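PDB 1Z7M: ATP phosphoribosyltransferase regulatory subunit from Lactococcus lactis, which is required for the first step of histidine biosynthesis and may allow histidine to feedback-regulate ATP phosphoribosyltransferase activity. Local coordinates for residues Thr175-Gly180 / Leu288-Tyr293. Numbering follows the deposited sequence.
With PO4 (phosphate ion), chain J.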
ATOM      1  N   THR B 175     -19.879  33.039  21.681  1.00 67.36           N
ATOM      2  CA  THR B 175     -19.156  32.895  20.416  1.00 66.79           C
ATOM      3  C   THR B 175     -18.986  34.182  19.623  1.00 66.23           C
ATOM      4  O   THR B 175     -19.937  34.935  19.415  1.00 66.22           O
ATOM      5  CB  THR B 175     -19.850  31.896  19.444  1.00 66.82           C
ATOM      6  OG1 THR B 175     -21.110  32.429  19.008  1.00 66.53           O
ATOM      7  CG2 THR B 175     -20.069  30.553  20.113  1.00 67.28           C
ATOM      8  N   VAL B 176     -17.771  34.412  19.147  1.00 65.53           N
ATOM      9  CA  VAL B 176     -17.493  35.585  18.342  1.00 64.98           C
ATOM     10  C   VAL B 176     -17.258  35.201  16.883  1.00 64.27           C
ATOM     11  O   VAL B 176     -16.671  34.162  16.573  1.00 63.76           O
ATOM     12  CB  VAL B 176     -16.267  36.348  18.867  1.00 64.88           C
ATOM     13  CG1 VAL B 176     -16.440  36.613  20.347  1.00 64.93           C
ATOM     14  CG2 VAL B 176     -14.997  35.567  18.599  1.00 64.70           C
ATOM     15  N   PHE B 177     -17.735  36.060  15.996  1.00 63.91           N
ATOM     16  CA  PHE B 177     -17.597  35.857  14.570  1.00 63.34           C
ATOM     17  C   PHE B 177     -16.643  36.944  14.050  1.00 63.41           C
ATOM     18  O   PHE B 177     -16.796  38.116  14.401  1.00 63.80           O
ATOM     19  CB  PHE B 177     -18.968  35.984  13.933  1.00 62.54           C
ATOM     20  CG  PHE B 177     -19.001  35.576  12.521  1.00 61.98           C
ATOM     21  CD1 PHE B 177     -19.263  34.262  12.176  1.00 62.27           C
ATOM     22  CD2 PHE B 177     -18.776  36.507  11.518  1.00 61.94           C
ATOM     23  CE1 PHE B 177     -19.305  33.873  10.844  1.00 63.03           C
ATOM     24  CE2 PHE B 177     -18.813  36.138  10.180  1.00 62.32           C
ATOM     25  CZ  PHE B 177     -19.080  34.816   9.840  1.00 62.82           C
ATOM     26  N   GLU B 178     -15.659  36.559  13.237  1.00 63.25           N
ATOM     27  CA  GLU B 178     -14.663  37.502  12.699  1.00 62.57           C
ATOM     28  C   GLU B 178     -14.563  37.499  11.185  1.00 62.29           C
ATOM     29  O   GLU B 178     -14.426  36.443  10.575  1.00 62.71           O
ATOM     30  CB  GLU B 178     -13.265  37.186  13.234  1.00 62.03           C
ATOM     31  CG  GLU B 178     -13.063  37.404  14.721  1.00 62.93           C
ATOM     32  CD  GLU B 178     -11.720  36.860  15.207  1.00 63.85           C
ATOM     33  OE1 GLU B 178     -11.414  37.008  16.411  1.00 64.76           O
ATOM     34  OE2 GLU B 178     -10.971  36.275  14.389  1.00 64.68           O
ATOM     35  N   ILE B 179     -14.607  38.678  10.576  1.00 61.57           N
ATOM     36  CA  ILE B 179     -14.480  38.765   9.130  1.00 60.71           C
ATOM     37  C   ILE B 179     -13.221  39.520   8.740  1.00 60.24           C
ATOM     38  O   ILE B 179     -12.705  40.339   9.501  1.00 59.79           O
ATOM     39  CB  ILE B 179     -15.678  39.455   8.498  1.00 60.88           C
ATOM     40  CG1 ILE B 179     -15.864  40.843   9.103  1.00 61.01           C
ATOM     41  CG2 ILE B 179     -16.905  38.616   8.703  1.00 61.21           C
ATOM     42  CD1 ILE B 179     -17.000  41.617   8.472  1.00 61.46           C
ATOM     43  N   GLY B 180     -12.729  39.237   7.544  1.00 59.95           N
ATOM     44  CA  GLY B 180     -11.521  39.890   7.087  1.00 59.88           C
ATOM     45  C   GLY B 180     -11.433  39.967   5.577  1.00 59.94           C
ATOM     46  O   GLY B 180     -12.368  39.579   4.870  1.00 59.74           O
ATOM     47  N   LEU B 288     -12.954  37.865   0.774  1.00 65.88           N
ATOM     48  CA  LEU B 288     -13.665  37.665   2.030  1.00 64.39           C
ATOM     49  C   LEU B 288     -13.244  36.341   2.655  1.00 63.72           C
ATOM     50  O   LEU B 288     -13.088  35.340   1.954  1.00 63.56           O
ATOM     51  CB  LEU B 288     -15.179  37.668   1.802  1.00 63.45           C
ATOM     52  CG  LEU B 288     -16.008  37.224   3.011  1.00 62.62           C
ATOM     53  CD1 LEU B 288     -15.775  38.165   4.196  1.00 61.49           C
ATOM     54  CD2 LEU B 288     -17.479  37.170   2.623  1.00 61.97           C
ATOM     55  N   MET B 289     -13.048  36.362   3.973  1.00 62.98           N
ATOM     56  CA  MET B 289     -12.660  35.187   4.751  1.00 62.45           C
ATOM     57  C   MET B 289     -13.156  35.404   6.178  1.00 61.53           C
ATOM     58  O   MET B 289     -13.094  36.520   6.677  1.00 61.79           O
ATOM     59  CB  MET B 289     -11.143  35.011   4.729  1.00 62.77           C
ATOM     60  CG  MET B 289     -10.353  36.203   5.231  1.00 63.04           C
ATOM     61  SD  MET B 289      -8.574  36.049   4.927  1.00 62.40           S
ATOM     62  CE  MET B 289      -7.951  37.321   5.874  1.00 62.67           C
ATOM     63  N   PHE B 290     -13.643  34.355   6.839  1.00 60.12           N
ATOM     64  CA  PHE B 290     -14.183  34.522   8.185  1.00 58.94           C
ATOM     65  C   PHE B 290     -14.018  33.333   9.113  1.00 58.75           C
ATOM     66  O   PHE B 290     -14.041  32.196   8.674  1.00 58.78           O
ATOM     67  CB  PHE B 290     -15.661  34.861   8.065  1.00 58.05           C
ATOM     68  CG  PHE B 290     -16.390  33.987   7.094  1.00 57.62           C
ATOM     69  CD1 PHE B 290     -17.038  32.842   7.519  1.00 57.42           C
ATOM     70  CD2 PHE B 290     -16.396  34.288   5.737  1.00 57.51           C
ATOM     71  CE1 PHE B 290     -17.682  32.006   6.609  1.00 57.54           C
ATOM     72  CE2 PHE B 290     -17.035  33.459   4.821  1.00 57.48           C
ATOM     73  CZ  PHE B 290     -17.678  32.317   5.261  1.00 57.29           C
ATOM     74  N   LYS B 291     -13.858  33.608  10.403  1.00 58.44           N
ATOM     75  CA  LYS B 291     -13.708  32.561  11.408  1.00 58.41           C
ATOM     76  C   LYS B 291     -14.749  32.768  12.498  1.00 58.80           C
ATOM     77  O   LYS B 291     -15.406  33.800  12.541  1.00 59.09           O
ATOM     78  CB  LYS B 291     -12.280  32.549  11.960  1.00 57.88           C
ATOM     79  CG  LYS B 291     -11.211  32.296  10.910  1.00 57.39           C
ATOM     80  CD  LYS B 291      -9.854  32.054  11.551  1.00 57.32           C
ATOM     81  CE  LYS B 291      -8.785  31.803  10.501  1.00 57.08           C
ATOM     82  NZ  LYS B 291      -7.449  31.563  11.114  1.00 57.03           N
ATOM     83  N   ALA B 292     -14.888  31.788  13.382  1.00 59.11           N
ATOM     84  CA  ALA B 292     -15.840  31.873  14.476  1.00 59.94           C
ATOM     85  C   ALA B 292     -15.293  31.045  15.616  1.00 60.23           C
ATOM     86  O   ALA B 292     -14.919  29.895  15.413  1.00 59.72           O
ATOM     87  CB  ALA B 292     -17.190  31.335  14.041  1.00 61.07           C
ATOM     88  N   TYR B 293     -15.242  31.629  16.810  1.00 60.84           N
ATOM     89  CA  TYR B 293     -14.717  30.924  17.973  1.00 61.90           C
ATOM     90  C   TYR B 293     -15.721  30.817  19.112  1.00 62.78           C
ATOM     91  O   TYR B 293     -16.696  31.561  19.163  1.00 63.43           O
ATOM     92  CB  TYR B 293     -13.458  31.616  18.497  1.00 62.08           C
ATOM     93  CG  TYR B 293     -12.274  31.544  17.566  1.00 62.46           C
ATOM     94  CD1 TYR B 293     -12.238  32.290  16.390  1.00 62.76           C
ATOM     95  CD2 TYR B 293     -11.192  30.714  17.855  1.00 62.66           C
ATOM     96  CE1 TYR B 293     -11.152  32.209  15.517  1.00 63.50           C
ATOM     97  CE2 TYR B 293     -10.099  30.624  16.992  1.00 62.94           C
ATOM     98  CZ  TYR B 293     -10.085  31.369  15.824  1.00 63.53           C
ATOM     99  OH  TYR B 293      -9.028  31.252  14.944  1.00 64.15           O
TER
HETATM  100  P   PO4 J 329      -7.251  34.055  13.752  1.00127.80           P
HETATM  101  O1  PO4 J 329      -8.365  34.754  13.787  1.00104.12           O
HETATM  102  O2  PO4 J 329      -7.103  32.686  13.630  1.00103.08           O
HETATM  103  O3  PO4 J 329      -6.702  34.481  12.051  1.00104.26           O
HETATM  104  O4  PO4 J 329      -6.011  34.718  14.357  1.00103.27           O
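Val-176, Glu-178 and Gly-180 form hydrogen-bonded antiparallel pairs with Tyr-293, Lys-291 and Met-289, the strand axes running 4.7 Å apart at 166°. Six backbone hydrogen bonds join these pairs; the straightest, Glu-178 N to Lys-291 O, measures 2.9 Å, and Met-289 N to Gly-180 O is weak.

On one face, Phe-177 has CG anti to its backbone N (chi1 -170°), and the end of the side chain comes nearer strand 288-293, with Lys-291 O over one face of the ring: CD1 lies 4.0 Å from Ala-292 CB, while CZ approaches Phe-290 CD1 at 3.7 Å. The two rings are nearly parallel (22°) but slid apart, their centroids 5.8 Å from each other, so they barely overlap and meet through Phe-177 CZ and Phe-290 CD1. Ile-179 CG2 packs 4.0 Å from Phe-290 CB.

The other face is polar around a phosphate ion, probably from the crystallisation liquor. Its O2 accepts bonds from Tyr-293 OH (2.7 Å) and Lys-291 NZ (2.8 Å), the latter at the end of an extended chain. Glu-178 OE2 instead makes a salt bridge with a basic side chain on the chain of another protein; residues of that chain also hydrogen-bond the phosphate, placing this face at a subunit interface.

Both strands belong to the mixed sheet of the class-II aminoacyl-tRNA synthetase-like fold, between strands 272-274 and 302-306; helix 152-169 covers Phe-177 through Leu-160, Leu-164 and Ile-167, while Phe-290 touches Phe-323 of strand 320-326.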